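Local structure of mandelate racemase/muconate lactonizing enzyme (Roseovarius nubinhibens, 2QDD) at residues 179-184 with 213-218; 15-20 with 28-33; 159-164 with 338-343; 306-311 with 346-351. The protein is of unknown function but belongs to the mandelate racemase/muconate lactonizing enzyme family of the enolase superfamily and binds magnesium. All blocks are in the same frame, centred on the assembly; numbering follows the deposited sequence.

Contact 1 of 4, residues 179-184 with 213-218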
loop_
_atom_site.group_PDB
_atom_site.type_symbol
_atom_site.label_atom_id
_atom_site.label_comp_id
_atom_site.label_asym_id
_atom_site.label_seq_id
_atom_site.Cartn_x
_atom_site.Cartn_y
_atom_site.Cartn_z
ATOM N N ARG A 179 -16.010 9.159 33.231
ATOM C CA ARG A 179 -14.873 10.010 33.584
ATOM C C ARG A 179 -14.564 11.041 32.503
ATOM O O ARG A 179 -14.470 12.236 32.787
ATOM C CB ARG A 179 -13.623 9.167 33.837
ATOM C CG ARG A 179 -13.501 8.632 35.246
ATOM C CD ARG A 179 -12.412 7.582 35.314
ATOM N NE ARG A 179 -12.644 6.637 36.402
ATOM C CZ ARG A 179 -12.089 5.432 36.487
ATOM N NH1 ARG A 179 -11.251 5.004 35.549
ATOM N NH2 ARG A 179 -12.370 4.652 37.520
ATOM N N ILE A 180 -14.406 10.566 31.270
ATOM C CA ILE A 180 -14.051 11.419 30.142
ATOM C C ILE A 180 -15.105 12.509 29.924
ATOM O O ILE A 180 -14.761 13.685 29.801
ATOM C CB ILE A 180 -13.797 10.588 28.848
ATOM C CG1 ILE A 180 -12.449 9.861 28.929
ATOM C CG2 ILE A 180 -13.798 11.473 27.619
ATOM C CD1 ILE A 180 -12.347 8.662 28.011
ATOM N N GLU A 181 -16.380 12.121 29.924
ATOM C CA GLU A 181 -17.464 13.054 29.610
ATOM C C GLU A 181 -17.720 14.106 30.691
ATOM O O GLU A 181 -18.151 15.213 30.379
ATOM C CB GLU A 181 -18.760 12.318 29.250
ATOM C CG GLU A 181 -18.689 11.486 27.971
ATOM C CD GLU A 181 -18.903 12.284 26.684
ATOM O OE1 GLU A 181 -19.810 11.912 25.906
ATOM O OE2 GLU A 181 -18.161 13.260 26.431
ATOM N N ALA A 182 -17.443 13.762 31.948
ATOM C CA ALA A 182 -17.550 14.723 33.047
ATOM C C ALA A 182 -16.405 15.735 33.033
ATOM O O ALA A 182 -16.638 16.940 33.134
ATOM C CB ALA A 182 -17.619 14.006 34.395
ATOM N N ILE A 183 -15.179 15.229 32.898
ATOM C CA ILE A 183 -13.958 16.041 32.956
ATOM C C ILE A 183 -13.864 17.026 31.783
ATOM O O ILE A 183 -13.480 18.190 31.963
ATOM C CB ILE A 183 -12.692 15.136 33.037
ATOM C CG1 ILE A 183 -12.561 14.518 34.433
ATOM C CG2 ILE A 183 -11.431 15.905 32.700
ATOM C CD1 ILE A 183 -11.531 13.413 34.515
ATOM N N SER A 184 -14.238 16.559 30.596
ATOM C CA SER A 184 -14.201 17.382 29.390
ATOM C C SER A 184 -15.258 18.488 29.400
ATOM O O SER A 184 -15.004 19.594 28.918
ATOM C CB SER A 184 -14.358 16.509 28.147
ATOM O OG SER A 184 -13.963 17.201 26.976
ATOM N N VAL A 213 -17.887 8.566 23.006
ATOM C CA VAL A 213 -17.556 9.767 23.765
ATOM C C VAL A 213 -17.560 10.977 22.814
ATOM O O VAL A 213 -17.114 10.871 21.669
ATOM C CB VAL A 213 -16.200 9.547 24.518
ATOM C CG1 VAL A 213 -15.157 10.593 24.216
ATOM C CG2 VAL A 213 -16.419 9.367 25.998
ATOM N N ARG A 214 -18.104 12.106 23.276
ATOM C CA ARG A 214 -18.159 13.325 22.463
ATOM C C ARG A 214 -16.865 14.133 22.532
ATOM O O ARG A 214 -16.584 14.951 21.650
ATOM C CB ARG A 214 -19.338 14.202 22.881
ATOM C CG ARG A 214 -20.659 13.843 22.221
ATOM C CD ARG A 214 -21.782 14.749 22.734
ATOM N NE ARG A 214 -22.364 14.252 23.985
ATOM C CZ ARG A 214 -22.080 14.719 25.201
ATOM N NH1 ARG A 214 -21.212 15.712 25.362
ATOM N NH2 ARG A 214 -22.668 14.189 26.266
ATOM N N ALA A 215 -16.088 13.894 23.585
ATOM C CA ALA A 215 -14.845 14.610 23.848
ATOM C C ALA A 215 -13.753 14.337 22.818
ATOM O O ALA A 215 -13.485 13.183 22.466
ATOM C CB ALA A 215 -14.340 14.270 25.227
ATOM N N ARG A 216 -13.123 15.413 22.354
ATOM C CA ARG A 216 -12.075 15.336 21.343
ATOM C C ARG A 216 -10.748 15.820 21.902
ATOM O O ARG A 216 -9.919 16.346 21.171
ATOM C CB ARG A 216 -12.453 16.159 20.104
ATOM C CG ARG A 216 -13.749 15.728 19.432
ATOM C CD ARG A 216 -13.658 14.303 18.933
ATOM N NE ARG A 216 -14.903 13.863 18.316
ATOM C CZ ARG A 216 -15.681 12.899 18.799
ATOM N NH1 ARG A 216 -16.793 12.565 18.165
ATOM N NH2 ARG A 216 -15.355 12.275 19.919
ATOM N N ASP A 217 -10.553 15.631 23.203
ATOM C CA ASP A 217 -9.278 15.936 23.851
ATOM C C ASP A 217 -8.213 14.906 23.491
ATOM O O ASP A 217 -8.546 13.787 23.092
ATOM C CB ASP A 217 -9.461 15.999 25.366
ATOM C CG ASP A 217 -10.628 16.867 25.769
ATOM O OD1 ASP A 217 -11.735 16.322 25.941
ATOM O OD2 ASP A 217 -10.445 18.098 25.891
ATOM N N TRP A 218 -6.946 15.307 23.628
ATOM C CA TRP A 218 -5.783 14.416 23.553
ATOM C C TRP A 218 -5.968 13.097 24.290
ATOM O O TRP A 218 -6.443 13.071 25.426
ATOM C CB TRP A 218 -4.559 15.102 24.150
ATOM C CG TRP A 218 -3.831 16.045 23.242
ATOM C CD1 TRP A 218 -3.774 17.405 23.353
ATOM C CD2 TRP A 218 -3.013 15.700 22.117
ATOM N NE1 TRP A 218 -2.993 17.931 22.357
ATOM C CE2 TRP A 218 -2.506 16.908 21.588
ATOM C CE3 TRP A 218 -2.665 14.491 21.502
ATOM C CZ2 TRP A 218 -1.666 16.941 20.477
ATOM C CZ3 TRP A 218 -1.835 14.526 20.387
ATOM C CH2 TRP A 218 -1.349 15.743 19.884
#
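Residues 179-184 form part of helix 173-185, and the irregular segment 213-218 passes its side, with the CA atoms of Ser184 and Ala215 6.2 Å apart. Ile180, Glu181 and Ser184 carry the helix side of the contact. Glu181 turns back at chi2 (-82°), which brings its carboxylate to the backbone N of Arg214. Its OE1 accepts the backbone N-H of Arg214 at 3.1 Å in a fairly straight bond (163°). The donor lies above the carboxylate plane. A second bond from Arg214 N to OE2 is weak. OE1 also sits over one face of the Arg214 guanidinium, 3.7 Å from NH2. No N-H points at it, so this long salt bridge is a matter of charge alone. Next to it, Ile180 CG2 fits against Val213 CG2 and Ala215 CB, at 3.7 Å from each. Ser184 OG lies anti to its backbone N and donates to Asp217 OD1 at 2.6 Å, on the syn lone pair. This hydroxyl also touches Ala215 CB at 3.4 Å. The loop leads into barrel strand 218-220, which carries the magnesium ligand Glu220. The helix carboxylate holds a loop N-H, the loop carboxylate holds a helix hydroxyl, and methyl groups pack between them. Both carboxylates probably stay ionised here.

Contact 2 of 4, residues 15-20 with 28-33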
loop_
_atom_site.group_PDB
_atom_site.type_symbol
_atom_site.label_atom_id
_atom_site.label_comp_id
_atom_site.label_asym_id
_atom_site.label_seq_id
_atom_site.Cartn_x
_atom_site.Cartn_y
_atom_site.Cartn_z
ATOM N N LEU A 15 14.972 8.633 47.040
ATOM C CA LEU A 15 14.050 9.764 46.987
ATOM C C LEU A 15 12.620 9.332 47.276
ATOM O O LEU A 15 11.956 8.783 46.396
ATOM C CB LEU A 15 14.096 10.455 45.626
ATOM C CG LEU A 15 15.407 10.952 45.031
ATOM C CD1 LEU A 15 15.151 11.236 43.572
ATOM C CD2 LEU A 15 15.888 12.208 45.748
ATOM N N PRO A 16 12.136 9.587 48.505
ATOM C CA PRO A 16 10.761 9.217 48.835
ATOM C C PRO A 16 9.756 10.059 48.056
ATOM O O PRO A 16 9.986 11.249 47.825
ATOM C CB PRO A 16 10.665 9.504 50.337
ATOM C CG PRO A 16 11.715 10.528 50.598
ATOM C CD PRO A 16 12.828 10.233 49.636
ATOM N N LEU A 17 8.670 9.427 47.631
ATOM C CA LEU A 17 7.565 10.133 46.997
ATOM C C LEU A 17 6.645 10.754 48.040
ATOM O O LEU A 17 6.487 10.216 49.140
ATOM C CB LEU A 17 6.772 9.187 46.088
ATOM C CG LEU A 17 7.523 8.515 44.931
ATOM C CD1 LEU A 17 6.711 7.352 44.400
ATOM C CD2 LEU A 17 7.844 9.497 43.818
ATOM N N ALA A 18 6.051 11.889 47.680
ATOM C CA ALA A 18 4.998 12.525 48.470
ATOM C C ALA A 18 3.723 11.677 48.546
ATOM O O ALA A 18 3.100 11.581 49.604
ATOM C CB ALA A 18 4.687 13.911 47.910
ATOM N N LYS A 19 3.341 11.071 47.421
ATOM C CA LYS A 19 2.214 10.133 47.379
ATOM C C LYS A 19 2.679 8.727 46.978
ATOM O O LYS A 19 2.818 8.436 45.787
ATOM C CB LYS A 19 1.117 10.624 46.421
ATOM C CG LYS A 19 0.631 12.052 46.655
ATOM C CD LYS A 19 -0.398 12.133 47.779
ATOM C CE LYS A 19 -0.906 13.558 47.961
ATOM N NZ LYS A 19 0.130 14.466 48.532
ATOM N N PRO A 20 2.936 7.855 47.974
ATOM C CA PRO A 20 3.084 6.421 47.709
ATOM C C PRO A 20 1.787 5.792 47.202
ATOM O O PRO A 20 0.696 6.205 47.608
ATOM C CB PRO A 20 3.456 5.843 49.084
ATOM C CG PRO A 20 3.944 7.008 49.881
ATOM C CD PRO A 20 3.131 8.166 49.402
ATOM N N LEU A 28 4.193 -5.042 46.750
ATOM C CA LEU A 28 4.846 -3.777 46.431
ATOM C C LEU A 28 4.053 -2.574 46.945
ATOM O O LEU A 28 2.915 -2.336 46.526
ATOM C CB LEU A 28 5.066 -3.647 44.919
ATOM C CG LEU A 28 6.466 -3.881 44.346
ATOM C CD1 LEU A 28 6.341 -4.354 42.908
ATOM C CD2 LEU A 28 7.325 -2.619 44.422
ATOM N N LYS A 29 4.662 -1.830 47.864
ATOM C CA LYS A 29 4.282 -0.447 48.129
ATOM C C LYS A 29 5.281 0.468 47.427
ATOM O O LYS A 29 6.434 0.579 47.854
ATOM C CB LYS A 29 4.268 -0.183 49.640
ATOM C CG LYS A 29 3.716 1.180 50.053
ATOM C CD LYS A 29 3.212 1.174 51.495
ATOM C CE LYS A 29 4.318 1.502 52.496
ATOM N NZ LYS A 29 4.892 0.278 53.126
ATOM N N PHE A 30 4.844 1.103 46.341
ATOM C CA PHE A 30 5.741 1.925 45.533
ATOM C C PHE A 30 6.014 3.284 46.171
ATOM O O PHE A 30 5.177 4.185 46.142
ATOM C CB PHE A 30 5.243 2.076 44.091
ATOM C CG PHE A 30 6.216 2.794 43.192
ATOM C CD1 PHE A 30 5.891 4.027 42.639
ATOM C CD2 PHE A 30 7.465 2.248 42.915
ATOM C CE1 PHE A 30 6.785 4.700 41.811
ATOM C CE2 PHE A 30 8.368 2.915 42.096
ATOM C CZ PHE A 30 8.025 4.142 41.541
ATOM N N ASP A 31 7.217 3.415 46.720
ATOM C CA ASP A 31 7.473 4.239 47.892
ATOM C C ASP A 31 8.449 5.351 47.539
ATOM O O ASP A 31 8.374 6.456 48.075
ATOM C CB ASP A 31 8.082 3.363 48.994
ATOM C CG ASP A 31 7.439 3.587 50.349
ATOM O OD1 ASP A 31 6.194 3.515 50.447
ATOM O OD2 ASP A 31 8.185 3.821 51.323
ATOM N N ARG A 32 9.372 5.038 46.635
ATOM C CA ARG A 32 10.582 5.829 46.454
ATOM C C ARG A 32 11.226 5.598 45.089
ATOM O O ARG A 32 10.939 4.605 44.409
ATOM C CB ARG A 32 11.591 5.541 47.572
ATOM C CG ARG A 32 11.924 4.062 47.767
ATOM C CD ARG A 32 12.058 3.695 49.243
ATOM N NE ARG A 32 12.568 4.804 50.047
ATOM C CZ ARG A 32 12.021 5.228 51.182
ATOM N NH1 ARG A 32 12.563 6.250 51.832
ATOM N NH2 ARG A 32 10.941 4.631 51.673
ATOM N N LEU A 33 12.107 6.517 44.706
ATOM C CA LEU A 33 12.815 6.425 43.440
ATOM C C LEU A 33 14.307 6.217 43.657
ATOM O O LEU A 33 14.898 6.793 44.569
ATOM C CB LEU A 33 12.569 7.674 42.589
ATOM C CG LEU A 33 11.157 7.946 42.058
ATOM C CD1 LEU A 33 11.164 9.170 41.168
ATOM C CD2 LEU A 33 10.574 6.757 41.307
#
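A beta hairpin of strands 5-22 and 29-42 holds this contact, in the N-terminal domain of the enolase-superfamily fold. The short strands 15-17 and 29-33 run antiparallel at 141°, with axes 4.4 Å apart. Leu15 and Leu33 form a hydrogen-bonded pair. Leu15 N donates to Leu33 O at 3.1 Å, and Leu33 N returns to Leu15 O at 2.8 Å. Pro16 and Arg32 form the next, non-hydrogen-bonded pair, on the other face. Leu17 N then gives Asp31 O a nearly linear bond of 3.0 Å (176°), on a carbonyl lone pair. Beyond Leu17 the chain turns a corner at 18 and 19. Pro20 comes back beside the partner strand, its CA making a CA-H...O contact with Phe30 O at 3.4 Å. Leu17 points toward 28-33. Its CD1 meets Phe30 CE1 obliquely at 3.7 Å, while CD2 lies 4.1 Å from Leu33 CG. An alanine here would keep the backbone N-H but lacks both methyl groups, and would probably loosen the packing against Phe30 and Leu33. On the Pro16 face, Arg32 NH2 pairs with Asp31 OD2 at 2.9 Å, and its NE bonds Asp14. Phe30 also meets the rings of Tyr21 and Trp55. In the four-stranded sheet, strand 47-52 flanks 29-42 on its other side and strand 367-370 flanks 5-22.

Contact 3 of 4, residues 159-164 with 338-343; sequences QGYRTH and ARNRDG
The carbonyl oxygen of Gln159 is the best-held polar atom here, gripped by two waters. Water 1 and water 2 each donate to Gln159 O at 2.8 Å. The site is a Schellman motif that ends helix 146-159, with Gly160 as its C-prime residue at positive phi and Tyr161 N bonded to Ala156 O. The chain then enters strand 163-167 of the modified TIM barrel. Residues 338-343 lie in the loop that leads to strand 344-345. No direct hydrogen bond joins the two segments, and water does much of the bridging. Water 2 also donates to Asp342 OD2 at 2.8 Å, so it lies between two oxygens that would otherwise face each other. The negative end of the helix probably makes a direct approach by this carboxylate unfavourable. Gly343 CA makes a CA-H...O contact with Gly160 O at 3.5 Å. Both glycines have backbone angles that call for glycine, and a beta carbon on Gly343 would also clash with Gly160 O. Asn340, its CG anti to the backbone N, extends toward Tyr161. Its amide plane is turned 43° from the ring, and ND2 comes within 3.5 Å of Tyr161 OH. ND2 also gives weak bonds to water 1 and water 3. Its OD1 accepts a weak bond from Gly343 N. Elsewhere Tyr161 rests on Ala156 and on Ile137 of strand 135-141. Water 3 lies at the ring edge, in its plane, 2.5 Å from Tyr161 OH, and water 1 lies 3.6 Å above the ring plane, over its centre.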
loop_
_atom_site.group_PDB
_atom_site.type_symbol
_atom_site.label_atom_id
_atom_site.label_comp_id
_atom_site.label_asym_id
_atom_site.label_seq_id
_atom_site.Cartn_x
_atom_site.Cartn_y
_atom_site.Cartn_z
ATOM N N GLN A 159 -4.078 26.436 42.315
ATOM C CA GLN A 159 -2.617 26.520 42.363
ATOM C C GLN A 159 -2.025 27.160 41.105
ATOM O O GLN A 159 -0.844 27.518 41.087
ATOM C CB GLN A 159 -1.996 25.138 42.584
ATOM C CG GLN A 159 -2.343 24.488 43.916
ATOM C CD GLN A 159 -2.064 22.996 43.923
ATOM O OE1 GLN A 159 -2.963 22.182 43.701
ATOM N NE2 GLN A 159 -0.813 22.628 44.174
ATOM N N GLY A 160 -2.843 27.288 40.058
ATOM C CA GLY A 160 -2.459 28.009 38.843
ATOM C C GLY A 160 -2.103 27.140 37.645
ATOM O O GLY A 160 -1.606 27.647 36.639
ATOM N N TYR A 161 -2.357 25.836 37.749
ATOM C CA TYR A 161 -2.255 24.918 36.610
ATOM C C TYR A 161 -3.353 25.177 35.580
ATOM O O TYR A 161 -4.523 25.295 35.932
ATOM C CB TYR A 161 -2.374 23.469 37.081
ATOM C CG TYR A 161 -1.216 22.956 37.898
ATOM C CD1 TYR A 161 -1.371 22.671 39.258
ATOM C CD2 TYR A 161 0.031 22.727 37.310
ATOM C CE1 TYR A 161 -0.310 22.178 40.015
ATOM C CE2 TYR A 161 1.098 22.236 38.054
ATOM C CZ TYR A 161 0.919 21.963 39.406
ATOM O OH TYR A 161 1.970 21.478 40.145
ATOM N N ARG A 162 -2.970 25.250 34.309
ATOM C CA ARG A 162 -3.931 25.457 33.221
ATOM C C ARG A 162 -3.974 24.270 32.257
ATOM O O ARG A 162 -4.798 24.235 31.349
ATOM C CB ARG A 162 -3.621 26.745 32.455
ATOM C CG ARG A 162 -3.478 27.975 33.331
ATOM C CD ARG A 162 -3.583 29.251 32.526
ATOM N NE ARG A 162 -4.925 29.822 32.598
ATOM C CZ ARG A 162 -5.763 29.904 31.571
ATOM N NH1 ARG A 162 -5.405 29.450 30.375
ATOM N NH2 ARG A 162 -6.963 30.444 31.742
ATOM N N THR A 163 -3.076 23.310 32.455
ATOM C CA THR A 163 -3.079 22.066 31.697
ATOM C C THR A 163 -3.098 20.907 32.686
ATOM O O THR A 163 -2.431 20.952 33.715
ATOM C CB THR A 163 -1.854 21.966 30.758
ATOM O OG1 THR A 163 -1.675 23.212 30.075
ATOM C CG2 THR A 163 -2.046 20.860 29.712
ATOM N N HIS A 164 -3.894 19.887 32.381
ATOM C CA HIS A 164 -4.170 18.811 33.321
ATOM C C HIS A 164 -4.024 17.454 32.641
ATOM O O HIS A 164 -4.591 17.216 31.573
ATOM C CB HIS A 164 -5.575 18.959 33.922
ATOM C CG HIS A 164 -5.866 20.334 34.439
ATOM N ND1 HIS A 164 -5.307 20.828 35.597
ATOM C CD2 HIS A 164 -6.637 21.329 33.940
ATOM C CE1 HIS A 164 -5.730 22.062 35.796
ATOM N NE2 HIS A 164 -6.539 22.390 34.806
ATOM N N ALA A 338 15.102 24.447 37.623
ATOM C CA ALA A 338 13.850 25.034 37.161
ATOM C C ALA A 338 12.694 24.620 38.062
ATOM O O ALA A 338 12.431 23.431 38.232
ATOM C CB ALA A 338 13.582 24.630 35.725
ATOM N N ARG A 339 12.017 25.606 38.648
ATOM C CA ARG A 339 10.943 25.345 39.609
ATOM C C ARG A 339 9.622 25.962 39.161
ATOM O O ARG A 339 9.600 26.896 38.353
ATOM C CB ARG A 339 11.299 25.847 41.020
ATOM C CG ARG A 339 12.788 25.870 41.392
ATOM C CD ARG A 339 13.387 24.480 41.600
ATOM N NE ARG A 339 12.763 23.742 42.692
ATOM C CZ ARG A 339 13.396 22.873 43.475
ATOM N NH1 ARG A 339 14.688 22.623 43.315
ATOM N NH2 ARG A 339 12.727 22.249 44.432
ATOM N N ASN A 340 8.523 25.435 39.693
ATOM C CA ASN A 340 7.192 25.884 39.313
ATOM C C ASN A 340 6.746 27.080 40.145
ATOM O O ASN A 340 6.594 26.983 41.368
ATOM C CB ASN A 340 6.183 24.737 39.427
ATOM C CG ASN A 340 4.792 25.114 38.923
ATOM O OD1 ASN A 340 4.631 26.041 38.133
ATOM N ND2 ASN A 340 3.785 24.381 39.377
ATOM N N ARG A 341 6.533 28.204 39.467
ATOM C CA ARG A 341 5.853 29.353 40.056
ATOM C C ARG A 341 4.620 29.751 39.253
ATOM O O ARG A 341 4.727 30.206 38.107
ATOM C CB ARG A 341 6.810 30.539 40.246
ATOM C CG ARG A 341 7.891 30.699 39.173
ATOM C CD ARG A 341 8.808 31.882 39.484
ATOM N NE ARG A 341 10.100 31.457 40.028
ATOM C CZ ARG A 341 10.376 31.327 41.324
ATOM N NH1 ARG A 341 9.454 31.585 42.246
ATOM N NH2 ARG A 341 11.586 30.935 41.702
ATOM N N ASP A 342 3.454 29.555 39.870
ATOM C CA ASP A 342 2.145 29.914 39.302
ATOM C C ASP A 342 1.853 29.281 37.929
ATOM O O ASP A 342 1.303 29.923 37.028
ATOM C CB ASP A 342 1.937 31.440 39.304
ATOM C CG ASP A 342 0.481 31.838 39.504
ATOM O OD1 ASP A 342 -0.024 32.650 38.699
ATOM O OD2 ASP A 342 -0.158 31.344 40.462
ATOM N N GLY A 343 2.229 28.012 37.787
ATOM C CA GLY A 343 1.911 27.228 36.600
ATOM C C GLY A 343 2.942 27.305 35.487
ATOM O O GLY A 343 2.711 26.775 34.404
HETATM O O HOH W 1 0.801 25.786 39.638
HETATM O O HOH W 2 -0.462 29.725 42.694
HETATM O O HOH W 3 4.427 21.141 39.598
#

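Contact 4 of 4, residues 306-311 with 346-351; sequences ALHLAA and TPPSAP
His308 has its CG anti to the carbonyl carbon and beside the backbone N (chi1 -83°), and this rotation swings the imidazole out toward the 346-351 segment. Pro347 CB lies over one face of that ring. It is 4.0 Å from the ring centroid and 20° off the normal, which makes a CH-pi contact. Pro347 CB sits toward the rim, 3.8 Å from His308 ND1. At the ring edge, near the plane, His308 CE1 comes 3.3 Å from Pro348 O. The Pro348 and His308 side chains cross at about a right angle, with Pro348 CD 4.0 Å from His308 NE2. NE2 bonds Leu353 O, further along the chain. The helix is 300-311, which follows strand 290-293 in the modified TIM barrel of the enolase superfamily. The proline-rich segment follows strand 344-345 and packs against this helix. Leu307 adopts an unusual conformation, with chi1 (-147°) well away from a staggered position. It brings Leu307 CD2 to 3.6 Å from Pro347 N and 3.8 Å from Pro347 CD. One turn on, Ala311 CB reaches Pro347 CG at 3.8 Å, so the proline ring is held by Leu307, His308 and Ala311. An alanine in place of His308 would remove the ring under Pro347 and the bond to Leu353 O, and would probably let the segment shift. Trp124 of helix 123-126 also meets the His308 ring, nearly parallel to it, and touches Pro347.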
loop_
_atom_site.group_PDB
_atom_site.type_symbol
_atom_site.label_atom_id
_atom_site.label_comp_id
_atom_site.label_asym_id
_atom_site.label_seq_id
_atom_site.Cartn_x
_atom_site.Cartn_y
_atom_site.Cartn_z
ATOM N N ALA A 306 15.600 18.739 30.688
ATOM C CA ALA A 306 14.519 18.595 29.723
ATOM C C ALA A 306 13.781 19.907 29.462
ATOM O O ALA A 306 13.263 20.122 28.366
ATOM C CB ALA A 306 13.560 17.528 30.183
ATOM N N LEU A 307 13.743 20.781 30.468
ATOM C CA LEU A 307 13.114 22.098 30.335
ATOM C C LEU A 307 13.908 23.067 29.466
ATOM O O LEU A 307 13.333 23.963 28.857
ATOM C CB LEU A 307 12.823 22.723 31.701
ATOM C CG LEU A 307 11.566 23.597 31.710
ATOM C CD1 LEU A 307 10.389 22.867 32.325
ATOM C CD2 LEU A 307 11.820 24.899 32.424
ATOM N N HIS A 308 15.222 22.875 29.405
ATOM C CA HIS A 308 16.069 23.538 28.414
ATOM C C HIS A 308 15.672 23.181 26.975
ATOM O O HIS A 308 15.679 24.048 26.094
ATOM C CB HIS A 308 17.545 23.180 28.641
ATOM C CG HIS A 308 18.220 24.004 29.695
ATOM N ND1 HIS A 308 18.514 25.339 29.526
ATOM C CD2 HIS A 308 18.690 23.671 30.921
ATOM C CE1 HIS A 308 19.120 25.796 30.606
ATOM N NE2 HIS A 308 19.239 24.804 31.468
ATOM N N LEU A 309 15.342 21.905 26.746
ATOM C CA LEU A 309 14.836 21.447 25.449
ATOM C C LEU A 309 13.425 21.965 25.178
ATOM O O LEU A 309 13.139 22.431 24.079
ATOM C CB LEU A 309 14.885 19.916 25.343
ATOM C CG LEU A 309 14.751 19.319 23.933
ATOM C CD1 LEU A 309 15.919 19.685 23.038
ATOM C CD2 LEU A 309 14.602 17.815 24.000
ATOM N N ALA A 310 12.560 21.880 26.188
ATOM C CA ALA A 310 11.207 22.445 26.126
ATOM C C ALA A 310 11.160 23.936 25.749
ATOM O O ALA A 310 10.364 24.335 24.898
ATOM C CB ALA A 310 10.469 22.196 27.438
ATOM N N ALA A 311 12.027 24.742 26.363
ATOM C CA ALA A 311 12.041 26.196 26.152
ATOM C C ALA A 311 12.563 26.592 24.780
ATOM O O ALA A 311 12.109 27.576 24.200
ATOM C CB ALA A 311 12.851 26.882 27.236
ATOM N N THR A 346 10.834 28.316 34.296
ATOM C CA THR A 346 11.804 28.979 33.428
ATOM C C THR A 346 13.121 28.243 33.644
ATOM O O THR A 346 13.470 27.944 34.789
ATOM C CB THR A 346 11.962 30.479 33.826
ATOM O OG1 THR A 346 10.689 31.136 33.762
ATOM C CG2 THR A 346 12.929 31.211 32.910
ATOM N N PRO A 347 13.847 27.921 32.550
ATOM C CA PRO A 347 15.185 27.355 32.730
ATOM C C PRO A 347 16.176 28.446 33.149
ATOM O O PRO A 347 15.946 29.615 32.853
ATOM C CB PRO A 347 15.521 26.818 31.337
ATOM C CG PRO A 347 14.762 27.696 30.401
ATOM C CD PRO A 347 13.490 28.056 31.120
ATOM N N PRO A 348 17.261 28.073 33.853
ATOM C CA PRO A 348 18.390 28.979 34.109
ATOM C C PRO A 348 19.056 29.522 32.842
ATOM O O PRO A 348 18.978 28.897 31.781
ATOM C CB PRO A 348 19.375 28.096 34.879
ATOM C CG PRO A 348 18.526 27.049 35.509
ATOM C CD PRO A 348 17.462 26.766 34.501
ATOM N N SER A 349 19.705 30.679 32.968
ATOM C CA SER A 349 20.474 31.269 31.870
ATOM C C SER A 349 21.986 31.270 32.108
ATOM O O SER A 349 22.755 31.742 31.266
ATOM C CB SER A 349 19.973 32.678 31.575
ATOM O OG SER A 349 18.643 32.633 31.090
ATOM N N ALA A 350 22.398 30.734 33.256
ATOM C CA ALA A 350 23.797 30.412 33.546
ATOM C C ALA A 350 24.366 29.457 32.488
ATOM O O ALA A 350 23.626 28.629 31.960
ATOM C CB ALA A 350 23.895 29.784 34.932
ATOM N N PRO A 351 25.671 29.582 32.159
ATOM C CA PRO A 351 26.350 28.627 31.272
ATOM C C PRO A 351 26.165 27.154 31.651
ATOM O O PRO A 351 26.162 26.802 32.833
ATOM C CB PRO A 351 27.818 29.022 31.398
ATOM C CG PRO A 351 27.776 30.472 31.690
ATOM C CD PRO A 351 26.585 30.662 32.582
#

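Contact 2 comes first along the chain and lies in the N-terminal domain, in its four-stranded antiparallel sheet. The other three belong to the barrel. Contact 3 opens next, and contact 1 falls wholly between its two segments. Strand 163-167 and helix 173-185 follow each other and connect these two, whose centres are 22 Å apart. Contact 4 alternates with contact 3 along the chain. Their centres are 16 Å apart and they touch, Ala338 CB lying 3.8 Å from Leu307 CD2. Contacts 1 and 4 are the most distant pair, at 33 Å between centres. The chain around strand 344-345, which pairs with strand 135-141, thus meets the end of helix 146-159 as well as helix 300-311.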